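PDB 6OFQ: heme-binding protein A / AI-2 binding protein A from Helicobacter pylori SS1, which binds peptides such as STSA in the periplasm and probably delivers them to an ABC transporter. Local coordinates for residues V66-G71 with F175-G180; Y92-R97 with I164-N169; E329-K334 with Y502-V507; N337-T342 with A433-F438. One frame throughout, in Å; residues are numbered along the deposited sequence.

Contact 1 (V66-G71 with F175-G180); sequences VQFKYG and FLANLG
The backbones of Val-66 and Gly-180 meet where the edge strand 66-68 passes the loop that leaves the short helix 175-178: Gly-180 CA lies 3.3 Å from Val-66 O, a CA-H...O contact bent to 138° at the hydrogen. Val-66 spreads its two methyls over Leu-176 and Leu-179. CG2 points at the carbonyl of Leu-176, 3.4 Å from Leu-176 O, and also touches Leu-179 CB; CG1 reaches Leu-176 CD1 at 4.1 Å, the two side chains crossing at about a right angle. Phe-68 comes in rim first. Its CZ stands 3.5 Å from Ala-177 O and its CE2 3.8 Å from Gly-180 O, both oxygens lying near the ring plane, where the slightly positive C-H edge faces them. Phe-68 CE2 also packs against the Gly-180 backbone, 3.9 Å from Gly-180 CA. Trp-83 and Phe-94 of the same antiparallel sheet extend the apolar packing around Val-66 and Leu-176. Carbonyl oxygens thus meet methyl and ring C-H groups, and strand and helix end are joined by van der Waals packing and one CA-H...O contact instead of N-H...O bonds between them.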
loop_
_atom_site.group_PDB
_atom_site.type_symbol
_atom_site.label_atom_id
_atom_site.label_comp_id
_atom_site.label_asym_id
_atom_site.label_seq_id
_atom_site.Cartn_x
_atom_site.Cartn_y
_atom_site.Cartn_z
ATOM N N VAL A 66 -0.782 -2.498 -17.289
ATOM C CA VAL A 66 0.623 -2.834 -17.173
ATOM C C VAL A 66 0.881 -3.438 -15.816
ATOM O O VAL A 66 0.032 -3.239 -14.931
ATOM C CB VAL A 66 1.540 -1.596 -17.412
ATOM C CG1 VAL A 66 1.168 -0.949 -18.763
ATOM C CG2 VAL A 66 1.449 -0.578 -16.273
ATOM N N GLN A 67 1.944 -4.186 -15.604
ATOM C CA GLN A 67 2.197 -4.776 -14.318
ATOM C C GLN A 67 3.647 -4.669 -13.940
ATOM O O GLN A 67 4.478 -4.326 -14.812
ATOM C CB GLN A 67 1.754 -6.228 -14.234
ATOM C CG GLN A 67 2.523 -7.153 -15.158
ATOM C CD GLN A 67 1.917 -8.539 -15.258
ATOM O OE1 GLN A 67 0.713 -8.742 -15.184
ATOM N NE2 GLN A 67 2.756 -9.515 -15.547
ATOM N N PHE A 68 4.026 -5.070 -12.732
ATOM C CA PHE A 68 5.444 -5.014 -12.298
ATOM C C PHE A 68 6.018 -6.408 -12.368
ATOM O O PHE A 68 5.471 -7.378 -11.804
ATOM C CB PHE A 68 5.521 -4.380 -10.910
ATOM C CG PHE A 68 5.058 -2.965 -10.976
ATOM C CD1 PHE A 68 5.914 -1.981 -11.477
ATOM C CD2 PHE A 68 3.818 -2.624 -10.536
ATOM C CE1 PHE A 68 5.442 -0.681 -11.602
ATOM C CE2 PHE A 68 3.353 -1.330 -10.665
ATOM C CZ PHE A 68 4.135 -0.376 -11.262
ATOM N N LYS A 69 7.129 -6.570 -13.058
ATOM C CA LYS A 69 7.722 -7.894 -13.172
ATOM C C LYS A 69 8.060 -8.435 -11.759
ATOM O O LYS A 69 8.619 -7.730 -10.930
ATOM C CB LYS A 69 9.012 -7.757 -13.988
ATOM C CG LYS A 69 9.840 -9.030 -14.006
ATOM C CD LYS A 69 10.974 -8.926 -15.000
ATOM C CE LYS A 69 11.868 -10.135 -14.873
ATOM N NZ LYS A 69 13.033 -9.914 -15.782
ATOM N N TYR A 70 7.581 -9.636 -11.439
ATOM C CA TYR A 70 7.675 -10.115 -10.058
ATOM C C TYR A 70 9.048 -10.054 -9.448
ATOM O O TYR A 70 10.038 -10.425 -10.102
ATOM C CB TYR A 70 7.036 -11.518 -9.968
ATOM C CG TYR A 70 6.896 -11.950 -8.515
ATOM C CD1 TYR A 70 5.972 -11.310 -7.702
ATOM C CD2 TYR A 70 7.757 -12.844 -7.896
ATOM C CE1 TYR A 70 5.903 -11.579 -6.333
ATOM C CE2 TYR A 70 7.628 -13.149 -6.545
ATOM C CZ TYR A 70 6.746 -12.490 -5.725
ATOM O OH TYR A 70 6.679 -12.731 -4.392
ATOM N N GLY A 71 9.125 -9.435 -8.275
ATOM C CA GLY A 71 10.391 -9.281 -7.581
ATOM C C GLY A 71 11.100 -7.973 -7.839
ATOM O O GLY A 71 12.176 -7.683 -7.304
ATOM N N PHE A 175 2.432 8.465 -14.619
ATOM C CA PHE A 175 1.162 7.888 -15.102
ATOM C C PHE A 175 1.293 6.444 -15.535
ATOM O O PHE A 175 0.430 5.629 -15.184
ATOM C CB PHE A 175 0.582 8.765 -16.238
ATOM C CG PHE A 175 -0.860 8.446 -16.615
ATOM C CD1 PHE A 175 -1.896 8.678 -15.738
ATOM C CD2 PHE A 175 -1.122 7.746 -17.803
ATOM C CE1 PHE A 175 -3.187 8.352 -16.132
ATOM C CE2 PHE A 175 -2.408 7.397 -18.185
ATOM C CZ PHE A 175 -3.421 7.681 -17.319
ATOM N N LEU A 176 2.313 6.068 -16.312
ATOM C CA LEU A 176 2.428 4.706 -16.767
ATOM C C LEU A 176 2.532 3.762 -15.583
ATOM O O LEU A 176 1.810 2.746 -15.553
ATOM C CB LEU A 176 3.605 4.524 -17.711
ATOM C CG LEU A 176 3.724 3.151 -18.351
ATOM C CD1 LEU A 176 2.612 2.823 -19.298
ATOM C CD2 LEU A 176 5.088 3.044 -19.020
ATOM N N ALA A 177 3.363 4.078 -14.585
ATOM C CA ALA A 177 3.508 3.212 -13.419
ATOM C C ALA A 177 2.221 3.171 -12.584
ATOM O O ALA A 177 1.801 2.110 -12.090
ATOM C CB ALA A 177 4.629 3.748 -12.540
ATOM N N ASN A 178 1.490 4.276 -12.570
ATOM C CA ASN A 178 0.216 4.360 -11.873
ATOM C C ASN A 178 -0.758 3.282 -12.379
ATOM O O ASN A 178 -1.596 2.686 -11.650
ATOM C CB ASN A 178 -0.493 5.695 -11.959
ATOM C CG ASN A 178 0.211 6.783 -11.210
ATOM O OD1 ASN A 178 1.046 6.559 -10.328
ATOM N ND2 ASN A 178 -0.192 7.983 -11.586
ATOM N N LEU A 179 -0.732 3.081 -13.696
ATOM C CA LEU A 179 -1.638 2.136 -14.352
ATOM C C LEU A 179 -1.355 0.725 -13.932
ATOM O O LEU A 179 -2.155 -0.169 -14.245
ATOM C CB LEU A 179 -1.557 2.235 -15.902
ATOM C CG LEU A 179 -1.902 3.624 -16.404
ATOM C CD1 LEU A 179 -1.747 3.553 -17.938
ATOM C CD2 LEU A 179 -3.288 3.992 -16.010
ATOM N N GLY A 180 -0.261 0.411 -13.232
ATOM C CA GLY A 180 0.030 -0.882 -12.620
ATOM C C GLY A 180 -0.481 -0.994 -11.223
ATOM O O GLY A 180 -0.330 -2.080 -10.653
#

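Contact 2 (Y92-R97 with I164-N169); sequences YTFHLR and IRFTLN
Tyr-92 and Phe-166, and likewise Phe-94 and Ile-164, are hydrogen-bonded pairs of two neighbouring antiparallel strands, 92-96 and 164-168. Phe-94 N to Ile-164 O is short at 2.8 Å and almost straight, 175° at the hydrogen. The tightly packed face carries Tyr-92, Phe-94, Ile-164 and Phe-166. There the rings of Phe-94 and Phe-166 meet rim to rim, planes nearly perpendicular at 88°, with Phe-94 CE2 3.7 Å from Phe-166 CD2. At one end Tyr-92 CE1 touches Leu-168 CD1, also at 3.7 Å; at the other, Leu-96 CD1 rests on Ile-164 CG1 at 4.0 Å. Helix 116-127 covers Ile-164 on this face, and Phe-175 comes edge-to-face to Tyr-92 and Phe-166.

The other face is polar and less enclosed. Arg-165 starts with CG anti to its backbone N (chi1 177°), bends at chi3, and brings its guanidinium side-on to Thr-93. Both NE, 2.9 Å from Thr-93 OG1, and NH2, 3.1 Å from Thr-93 OG1, donate to that one oxygen, which lies in the guanidinium plane. This grip belongs to one of two modelled conformers of Arg-165 and is to that extent doubtful. One greasy face turned to a helix and one more polar face, with Arg-165 partly exposed, are characteristic of an amphipathic antiparallel sheet, here the five-stranded one spanning residues 66-168.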
loop_
_atom_site.group_PDB
_atom_site.type_symbol
_atom_site.label_atom_id
_atom_site.label_comp_id
_atom_site.label_asym_id
_atom_site.label_seq_id
_atom_site.Cartn_x
_atom_site.Cartn_y
_atom_site.Cartn_z
ATOM N N TYR A 92 -1.648 8.680 -24.278
ATOM C CA TYR A 92 -1.213 7.293 -24.090
ATOM C C TYR A 92 -2.189 6.354 -24.759
ATOM O O TYR A 92 -3.364 6.379 -24.433
ATOM C CB TYR A 92 -1.169 6.867 -22.605
ATOM C CG TYR A 92 -0.143 7.571 -21.771
ATOM C CD1 TYR A 92 -0.156 8.934 -21.534
ATOM C CD2 TYR A 92 0.833 6.830 -21.108
ATOM C CE1 TYR A 92 0.780 9.531 -20.723
ATOM C CE2 TYR A 92 1.752 7.440 -20.273
ATOM C CZ TYR A 92 1.716 8.774 -20.069
ATOM O OH TYR A 92 2.648 9.415 -19.277
ATOM N N THR A 93 -1.726 5.593 -25.753
ATOM C CA THR A 93 -2.601 4.660 -26.463
ATOM C C THR A 93 -2.171 3.219 -26.138
ATOM O O THR A 93 -1.017 2.863 -26.323
ATOM C CB THR A 93 -2.502 4.855 -27.985
ATOM O OG1 THR A 93 -2.828 6.213 -28.321
ATOM C CG2 THR A 93 -3.520 4.005 -28.669
ATOM N N PHE A 94 -3.124 2.465 -25.573
ATOM C CA PHE A 94 -2.892 1.074 -25.140
ATOM C C PHE A 94 -3.596 0.098 -26.069
ATOM O O PHE A 94 -4.777 0.248 -26.372
ATOM C CB PHE A 94 -3.401 0.863 -23.700
ATOM C CG PHE A 94 -2.537 1.579 -22.691
ATOM C CD1 PHE A 94 -1.418 0.978 -22.108
ATOM C CD2 PHE A 94 -2.847 2.882 -22.315
ATOM C CE1 PHE A 94 -0.589 1.670 -21.253
ATOM C CE2 PHE A 94 -2.046 3.595 -21.443
ATOM C CZ PHE A 94 -0.912 2.976 -20.954
ATOM N N HIS A 95 -2.802 -0.863 -26.524
ATOM C CA HIS A 95 -3.298 -1.935 -27.353
ATOM C C HIS A 95 -3.589 -3.112 -26.423
ATOM O O HIS A 95 -2.669 -3.633 -25.806
ATOM C CB HIS A 95 -2.217 -2.260 -28.420
ATOM C CG HIS A 95 -1.731 -1.047 -29.184
ATOM N ND1 HIS A 95 -2.521 -0.500 -30.169
ATOM C CD2 HIS A 95 -0.720 -0.160 -28.990
ATOM C CE1 HIS A 95 -1.967 0.620 -30.611
ATOM N NE2 HIS A 95 -0.866 0.849 -29.919
ATOM N N LEU A 96 -4.830 -3.569 -26.388
ATOM C CA LEU A 96 -5.286 -4.502 -25.386
ATOM C C LEU A 96 -5.036 -5.917 -25.898
ATOM O O LEU A 96 -5.155 -6.226 -27.124
ATOM C CB LEU A 96 -6.726 -4.246 -25.023
ATOM C CG LEU A 96 -7.120 -2.848 -24.544
ATOM C CD1 LEU A 96 -8.564 -2.844 -24.167
ATOM C CD2 LEU A 96 -6.241 -2.427 -23.360
ATOM N N ARG A 97 -4.694 -6.796 -24.959
ATOM C CA ARG A 97 -4.539 -8.218 -25.212
ATOM C C ARG A 97 -5.877 -8.851 -25.590
ATOM O O ARG A 97 -6.896 -8.551 -24.936
ATOM C CB ARG A 97 -4.036 -8.900 -23.910
ATOM C CG ARG A 97 -3.447 -10.289 -24.102
ATOM C CD ARG A 97 -2.879 -10.752 -22.751
ATOM N NE ARG A 97 -1.723 -9.952 -22.350
ATOM C CZ ARG A 97 -0.460 -10.145 -22.684
ATOM N NH1 ARG A 97 -0.062 -11.093 -23.534
ATOM N NH2 ARG A 97 0.473 -9.268 -22.272
ATOM N N ILE A 164 -7.496 1.461 -26.117
ATOM C CA ILE A 164 -7.836 2.511 -25.194
ATOM C C ILE A 164 -6.874 3.691 -25.309
ATOM O O ILE A 164 -5.670 3.499 -25.338
ATOM C CB ILE A 164 -7.850 1.972 -23.725
ATOM C CG1 ILE A 164 -9.083 1.055 -23.464
ATOM C CG2 ILE A 164 -7.814 3.134 -22.757
ATOM C CD1 ILE A 164 -10.346 1.832 -23.195
ATOM N N ARG A 165 -7.412 4.896 -25.411
ATOM C CA ARG A 165 -6.572 6.106 -25.476
ATOM C C ARG A 165 -6.897 7.045 -24.322
ATOM O O ARG A 165 -8.056 7.415 -24.124
ATOM C CB ARG A 165 -6.791 6.859 -26.787
ATOM C CG ARG A 165 -5.994 8.153 -26.854
ATOM C CD ARG A 165 -5.955 8.726 -28.263
ATOM N NE ARG A 165 -5.047 7.909 -29.086
ATOM C CZ ARG A 165 -4.985 7.895 -30.422
ATOM N NH1 ARG A 165 -5.819 8.584 -31.179
ATOM N NH2 ARG A 165 -4.125 7.111 -31.012
ATOM N N PHE A 166 -5.884 7.381 -23.529
ATOM C CA PHE A 166 -5.967 8.393 -22.495
ATOM C C PHE A 166 -5.368 9.670 -22.996
ATOM O O PHE A 166 -4.299 9.626 -23.643
ATOM C CB PHE A 166 -5.127 7.982 -21.254
ATOM C CG PHE A 166 -5.617 6.778 -20.506
ATOM C CD1 PHE A 166 -6.499 6.894 -19.424
ATOM C CD2 PHE A 166 -5.134 5.547 -20.845
ATOM C CE1 PHE A 166 -6.923 5.765 -18.733
ATOM C CE2 PHE A 166 -5.523 4.414 -20.152
ATOM C CZ PHE A 166 -6.446 4.535 -19.131
ATOM N N THR A 167 -6.095 10.760 -22.800
ATOM C CA THR A 167 -5.507 12.077 -23.005
ATOM C C THR A 167 -5.453 12.763 -21.667
ATOM O O THR A 167 -6.440 12.770 -20.914
ATOM C CB THR A 167 -6.389 12.889 -23.992
ATOM O OG1 THR A 167 -6.507 12.131 -25.213
ATOM C CG2 THR A 167 -5.755 14.264 -24.228
ATOM N N LEU A 168 -4.290 13.329 -21.380
ATOM C CA LEU A 168 -4.066 13.984 -20.070
ATOM C C LEU A 168 -4.193 15.490 -20.151
ATOM O O LEU A 168 -4.008 16.086 -21.215
ATOM C CB LEU A 168 -2.724 13.591 -19.506
ATOM C CG LEU A 168 -2.364 12.142 -19.367
ATOM C CD1 LEU A 168 -1.079 11.940 -18.587
ATOM C CD2 LEU A 168 -3.478 11.278 -18.831
ATOM N N ASN A 169 -4.493 16.133 -19.015
ATOM C CA ASN A 169 -4.492 17.579 -18.973
ATOM C C ASN A 169 -3.115 18.198 -18.966
ATOM O O ASN A 169 -2.994 19.416 -19.198
ATOM C CB ASN A 169 -5.326 18.055 -17.781
ATOM C CG ASN A 169 -6.810 17.875 -17.990
ATOM O OD1 ASN A 169 -7.341 18.310 -19.026
ATOM N ND2 ASN A 169 -7.527 17.293 -17.021
#

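Contact 3 (E329-K334 with Y502-V507); sequences EGFAQK and YPYSVV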
loop_
_atom_site.group_PDB
_atom_site.type_symbol
_atom_site.label_atom_id
_atom_site.label_comp_id
_atom_site.label_asym_id
_atom_site.label_seq_id
_atom_site.Cartn_x
_atom_site.Cartn_y
_atom_site.Cartn_z
ATOM N N GLU A 329 14.081 -4.676 17.048
ATOM C CA GLU A 329 15.238 -5.503 17.284
ATOM C C GLU A 329 16.316 -5.331 16.243
ATOM O O GLU A 329 17.062 -6.238 15.871
ATOM C CB GLU A 329 14.828 -6.977 17.392
ATOM C CG GLU A 329 13.810 -7.168 18.485
ATOM C CD GLU A 329 14.421 -7.304 19.888
ATOM O OE1 GLU A 329 15.609 -7.584 20.047
ATOM O OE2 GLU A 329 13.625 -7.059 20.796
ATOM N N GLY A 330 16.469 -4.075 15.816
ATOM C CA GLY A 330 17.508 -3.763 14.886
ATOM C C GLY A 330 17.193 -3.948 13.413
ATOM O O GLY A 330 18.000 -3.633 12.530
ATOM N N PHE A 331 16.043 -4.559 13.125
ATOM C CA PHE A 331 15.672 -4.927 11.737
ATOM C C PHE A 331 14.978 -3.746 11.021
ATOM O O PHE A 331 13.864 -3.867 10.515
ATOM C CB PHE A 331 14.703 -6.119 11.744
ATOM C CG PHE A 331 15.342 -7.401 12.173
ATOM C CD1 PHE A 331 16.021 -8.208 11.270
ATOM C CD2 PHE A 331 15.203 -7.839 13.463
ATOM C CE1 PHE A 331 16.578 -9.435 11.661
ATOM C CE2 PHE A 331 15.738 -9.049 13.871
ATOM C CZ PHE A 331 16.427 -9.837 12.988
ATOM N N ALA A 332 15.661 -2.606 11.004
ATOM C CA ALA A 332 15.140 -1.380 10.397
ATOM C C ALA A 332 16.253 -0.368 10.304
ATOM O O ALA A 332 17.255 -0.462 10.985
ATOM C CB ALA A 332 14.041 -0.819 11.279
ATOM N N GLN A 333 16.043 0.662 9.514
ATOM C CA GLN A 333 16.926 1.822 9.410
ATOM C C GLN A 333 16.203 3.061 9.908
ATOM O O GLN A 333 14.989 3.194 9.668
ATOM C CB GLN A 333 17.398 1.980 7.939
ATOM C CG GLN A 333 18.272 3.192 7.683
ATOM C CD GLN A 333 18.933 3.287 6.301
ATOM O OE1 GLN A 333 19.002 2.289 5.587
ATOM N NE2 GLN A 333 19.497 4.460 5.965
ATOM N N LYS A 334 16.868 3.999 10.559
ATOM C CA LYS A 334 16.251 5.228 11.024
ATOM C C LYS A 334 15.657 6.007 9.850
ATOM O O LYS A 334 16.343 6.224 8.840
ATOM C CB LYS A 334 17.317 6.074 11.723
ATOM C CG LYS A 334 16.877 7.464 12.153
ATOM C CD LYS A 334 17.824 8.220 13.083
ATOM C CE LYS A 334 19.272 7.804 13.088
ATOM N NZ LYS A 334 19.906 8.408 14.290
ATOM N N TYR A 502 12.474 2.880 8.422
ATOM C CA TYR A 502 12.335 2.079 7.222
ATOM C C TYR A 502 12.479 0.629 7.686
ATOM O O TYR A 502 13.639 0.180 7.761
ATOM C CB TYR A 502 13.380 2.439 6.167
ATOM C CG TYR A 502 13.414 3.904 5.838
ATOM C CD1 TYR A 502 12.265 4.572 5.426
ATOM C CD2 TYR A 502 14.595 4.623 5.976
ATOM C CE1 TYR A 502 12.349 5.929 5.159
ATOM C CE2 TYR A 502 14.684 5.990 5.749
ATOM C CZ TYR A 502 13.523 6.651 5.361
ATOM O OH TYR A 502 13.610 7.996 5.198
ATOM N N PRO A 503 11.386 -0.100 7.940
ATOM C CA PRO A 503 11.603 -1.463 8.418
ATOM C C PRO A 503 12.144 -2.338 7.318
ATOM O O PRO A 503 11.778 -2.173 6.145
ATOM C CB PRO A 503 10.197 -1.940 8.799
ATOM C CG PRO A 503 9.412 -0.678 8.997
ATOM C CD PRO A 503 9.974 0.324 8.001
ATOM N N TYR A 504 13.011 -3.256 7.672
ATOM C CA TYR A 504 13.413 -4.257 6.711
ATOM C C TYR A 504 12.207 -5.159 6.410
ATOM O O TYR A 504 11.305 -5.299 7.256
ATOM C CB TYR A 504 14.479 -5.156 7.354
ATOM C CG TYR A 504 15.776 -4.500 7.673
ATOM C CD1 TYR A 504 16.157 -3.286 7.181
ATOM C CD2 TYR A 504 16.662 -5.176 8.493
ATOM C CE1 TYR A 504 17.385 -2.720 7.521
ATOM C CE2 TYR A 504 17.881 -4.650 8.835
ATOM C CZ TYR A 504 18.215 -3.424 8.389
ATOM O OH TYR A 504 19.455 -2.889 8.741
ATOM N N SER A 505 12.140 -5.707 5.210
ATOM C CA SER A 505 11.117 -6.716 4.905
ATOM C C SER A 505 11.658 -8.029 5.484
ATOM O O SER A 505 12.712 -8.487 5.027
ATOM C CB SER A 505 10.876 -6.933 3.407
ATOM O OG SER A 505 9.842 -7.883 3.289
ATOM N N VAL A 506 10.892 -8.678 6.355
ATOM C CA VAL A 506 11.329 -9.858 7.090
ATOM C C VAL A 506 10.248 -10.930 7.003
ATOM O O VAL A 506 9.145 -10.697 7.535
ATOM C CB VAL A 506 11.690 -9.574 8.552
ATOM C CG1 VAL A 506 12.189 -10.854 9.245
ATOM C CG2 VAL A 506 12.737 -8.484 8.620
ATOM N N VAL A 507 10.488 -11.991 6.222
ATOM C CA VAL A 507 9.418 -12.946 5.866
ATOM C C VAL A 507 9.862 -14.365 6.148
ATOM O O VAL A 507 10.584 -14.979 5.379
ATOM C CB VAL A 507 8.972 -12.792 4.394
ATOM C CG1 VAL A 507 7.965 -13.920 4.084
ATOM C CG2 VAL A 507 8.331 -11.462 4.136
HETATM O O HOH W 1 20.567 -3.443 11.403
HETATM O O HOH W 2 11.329 -5.167 10.006
#
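Tyr-504 lays its ring flat against the backbone of Phe-331 and Ala-332, an amide-on-ring contact, where the short strand 332-334 pairs antiparallel with the long, broken strand 497-510. Ala-332 N sits 3.5 Å above the plane, over the ring centre, and Phe-331 C lies over the same face nearer the rim. Phe-331, the centre of an inverse gamma turn, turns its own side chain at about a right angle to Tyr-504, whose CD2 comes to its ring edge; farther on, Phe-331 CD1 meets Val-506 CG2 at 4.2 Å. Three backbone bonds join the two segments. Tyr-502 N to Gln-333 O is 2.8 Å, whereas Gln-333 N and Tyr-504 N each approach their carbonyl from about 40° above its plane. Tyr-502 CE2 lies 3.5 Å from Lys-334 O, and the Tyr-502 hydroxyl bonds to Asn-337 O and Val-336 N. The Lys-334 amine forms a salt bridge with Asp-321. Two waters complete the seam. One donates to both Phe-331 O and Tyr-504 O, and the other donates to Gly-330 O at 2.8 Å while lying 2.9 Å from Tyr-504 OH.

Contact 4 (N337-T342 with A433-F438); sequences NPFPPT and ADPDNF
Phe-438 offers one ring face to Phe-339 CB, which sits 3.6 Å from the ring centroid and 17° off its normal, a close CH-pi contact; Phe-339 in turn takes Pro-435 CB over a face of its own ring, 4.2 Å from the centroid. In this way a proline-rich loop, 337-342, packs on the capped first turn of helix 436-443. The backbone of Phe-339 turns its CB toward Phe-438. From there CG stands between the backbone N and the carbonyl carbon (chi1 63°), a crowded position, and the ring beyond it meets the proline, its CZ 3.9 Å from Pro-435 CG. Obliquely to the Phe-438 ring come two more groups: Pro-338 O, 3.4 Å from Phe-438 CD2, and Pro-340 CD, 3.6 Å from Phe-438 CZ, the Pro-340 and Phe-438 side chains crossing at about a right angle. Trp-428 meets the Phe-438 ring edge-to-face, and Leu-439 of the same helix adds to the packing against Pro-338 and Phe-339. All five touching residues are buried. Behind them the helix start is fixed by polar bonds: the Asp-434 carboxylate also forms a salt bridge with Arg-480, and its OD1 accepts from Asp-436 N through the anti lone pair, at 2.9 Å.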
loop_
_atom_site.group_PDB
_atom_site.type_symbol
_atom_site.label_atom_id
_atom_site.label_comp_id
_atom_site.label_asym_id
_atom_site.label_seq_id
_atom_site.Cartn_x
_atom_site.Cartn_y
_atom_site.Cartn_z
ATOM N N ASN A 337 13.678 10.931 5.570
ATOM C CA ASN A 337 12.722 11.458 4.580
ATOM C C ASN A 337 11.460 10.618 4.530
ATOM O O ASN A 337 11.395 9.486 5.042
ATOM C CB ASN A 337 13.379 11.523 3.189
ATOM C CG ASN A 337 14.654 12.369 3.209
ATOM O OD1 ASN A 337 14.552 13.549 3.593
ATOM N ND2 ASN A 337 15.813 11.768 2.906
ATOM N N PRO A 338 10.414 11.099 3.844
ATOM C CA PRO A 338 9.145 10.348 3.856
ATOM C C PRO A 338 9.160 9.012 3.159
ATOM O O PRO A 338 8.254 8.231 3.389
ATOM C CB PRO A 338 8.146 11.259 3.181
ATOM C CG PRO A 338 8.735 12.628 3.413
ATOM C CD PRO A 338 10.230 12.465 3.305
ATOM N N PHE A 339 10.158 8.732 2.337
ATOM C CA PHE A 339 10.281 7.483 1.579
ATOM C C PHE A 339 11.676 6.892 1.780
ATOM O O PHE A 339 12.607 7.625 2.109
ATOM C CB PHE A 339 9.922 7.698 0.113
ATOM C CG PHE A 339 10.835 8.643 -0.596
ATOM C CD1 PHE A 339 10.550 9.984 -0.714
ATOM C CD2 PHE A 339 11.913 8.168 -1.320
ATOM C CE1 PHE A 339 11.408 10.826 -1.419
ATOM C CE2 PHE A 339 12.775 8.989 -2.008
ATOM C CZ PHE A 339 12.509 10.317 -2.118
ATOM N N PRO A 340 11.842 5.596 1.535
ATOM C CA PRO A 340 13.105 4.924 1.871
ATOM C C PRO A 340 14.180 5.141 0.805
ATOM O O PRO A 340 13.862 5.403 -0.367
ATOM C CB PRO A 340 12.699 3.467 2.007
ATOM C CG PRO A 340 11.539 3.314 1.079
ATOM C CD PRO A 340 10.777 4.622 1.257
ATOM N N PRO A 341 15.446 4.912 1.190
ATOM C CA PRO A 341 16.584 5.158 0.314
ATOM C C PRO A 341 16.753 4.133 -0.800
ATOM O O PRO A 341 17.619 4.340 -1.652
ATOM C CB PRO A 341 17.779 5.212 1.262
ATOM C CG PRO A 341 17.344 4.531 2.451
ATOM C CD PRO A 341 15.878 4.695 2.586
ATOM N N THR A 342 15.911 3.109 -0.804
ATOM C CA THR A 342 15.805 2.192 -1.949
ATOM C C THR A 342 15.130 2.854 -3.152
ATOM O O THR A 342 15.174 2.213 -4.186
ATOM C CB THR A 342 15.035 0.959 -1.516
ATOM O OG1 THR A 342 13.921 1.402 -0.691
ATOM C CG2 THR A 342 15.923 0.087 -0.672
ATOM N N ALA A 433 8.121 2.455 -7.718
ATOM C CA ALA A 433 9.392 3.022 -7.250
ATOM C C ALA A 433 9.552 4.454 -7.761
ATOM O O ALA A 433 10.292 4.733 -8.705
ATOM C CB ALA A 433 10.576 2.116 -7.671
ATOM N N ASP A 434 8.852 5.409 -7.127
ATOM C CA ASP A 434 8.793 6.770 -7.631
ATOM C C ASP A 434 8.442 7.581 -6.399
ATOM O O ASP A 434 7.442 7.334 -5.717
ATOM C CB ASP A 434 7.725 6.927 -8.709
ATOM C CG ASP A 434 7.839 8.252 -9.439
ATOM O OD1 ASP A 434 7.624 9.270 -8.777
ATOM O OD2 ASP A 434 8.104 8.208 -10.674
ATOM N N PRO A 435 9.190 8.644 -6.111
ATOM C CA PRO A 435 8.828 9.519 -4.976
ATOM C C PRO A 435 7.410 10.037 -4.976
ATOM O O PRO A 435 6.868 10.319 -3.886
ATOM C CB PRO A 435 9.886 10.642 -5.026
ATOM C CG PRO A 435 11.061 10.002 -5.720
ATOM C CD PRO A 435 10.435 9.141 -6.760
ATOM N N ASP A 436 6.827 10.201 -6.142
ATOM C CA ASP A 436 5.457 10.705 -6.190
ATOM C C ASP A 436 4.472 9.893 -5.351
ATOM O O ASP A 436 3.557 10.438 -4.709
ATOM C CB ASP A 436 4.968 10.756 -7.641
ATOM C CG ASP A 436 3.585 11.372 -7.795
ATOM O OD1 ASP A 436 2.634 10.563 -7.818
ATOM O OD2 ASP A 436 3.477 12.570 -7.973
ATOM N N ASN A 437 4.700 8.586 -5.321
ATOM C CA ASN A 437 3.790 7.610 -4.661
ATOM C C ASN A 437 3.813 7.810 -3.134
ATOM O O ASN A 437 2.898 7.270 -2.467
ATOM C CB ASN A 437 4.182 6.195 -5.086
ATOM C CG ASN A 437 3.360 5.092 -4.409
ATOM O OD1 ASN A 437 3.931 4.315 -3.617
ATOM N ND2 ASN A 437 2.089 4.990 -4.681
ATOM N N PHE A 438 4.869 8.431 -2.591
ATOM C CA PHE A 438 4.890 8.784 -1.176
ATOM C C PHE A 438 4.554 10.259 -1.037
ATOM O O PHE A 438 3.614 10.652 -0.289
ATOM C CB PHE A 438 6.222 8.484 -0.447
ATOM C CG PHE A 438 6.561 7.004 -0.305
ATOM C CD1 PHE A 438 6.908 6.193 -1.405
ATOM C CD2 PHE A 438 6.683 6.465 0.974
ATOM C CE1 PHE A 438 7.291 4.867 -1.174
ATOM C CE2 PHE A 438 7.044 5.130 1.161
ATOM C CZ PHE A 438 7.380 4.346 0.088
#

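In the fold
Contacts 1 and 2 share the antiparallel sheet built from residues 66-168, their centres about 15 Å apart; contact 2 is nested within the loop that contact 1 closes, and they touch where Leu-179 and Leu-176 meet Phe-94 and where Phe-175 meets Tyr-92 and Phe-166. Contacts 3 and 4 follow later in the chain, with 4 nested inside 3 and centres about 16 Å apart, joined through the Tyr-502 side chain and segment 337-342. Contacts 2 and 3 lie on opposite sides of the chain's centre, about 39 Å between centres, while contacts 1 and 4 approach to about 5 Å at their nearest atoms. In this type II periplasmic binding protein one pair thus lies at the 66-168 sheet and the other around strand 497-510 and helix 436-443.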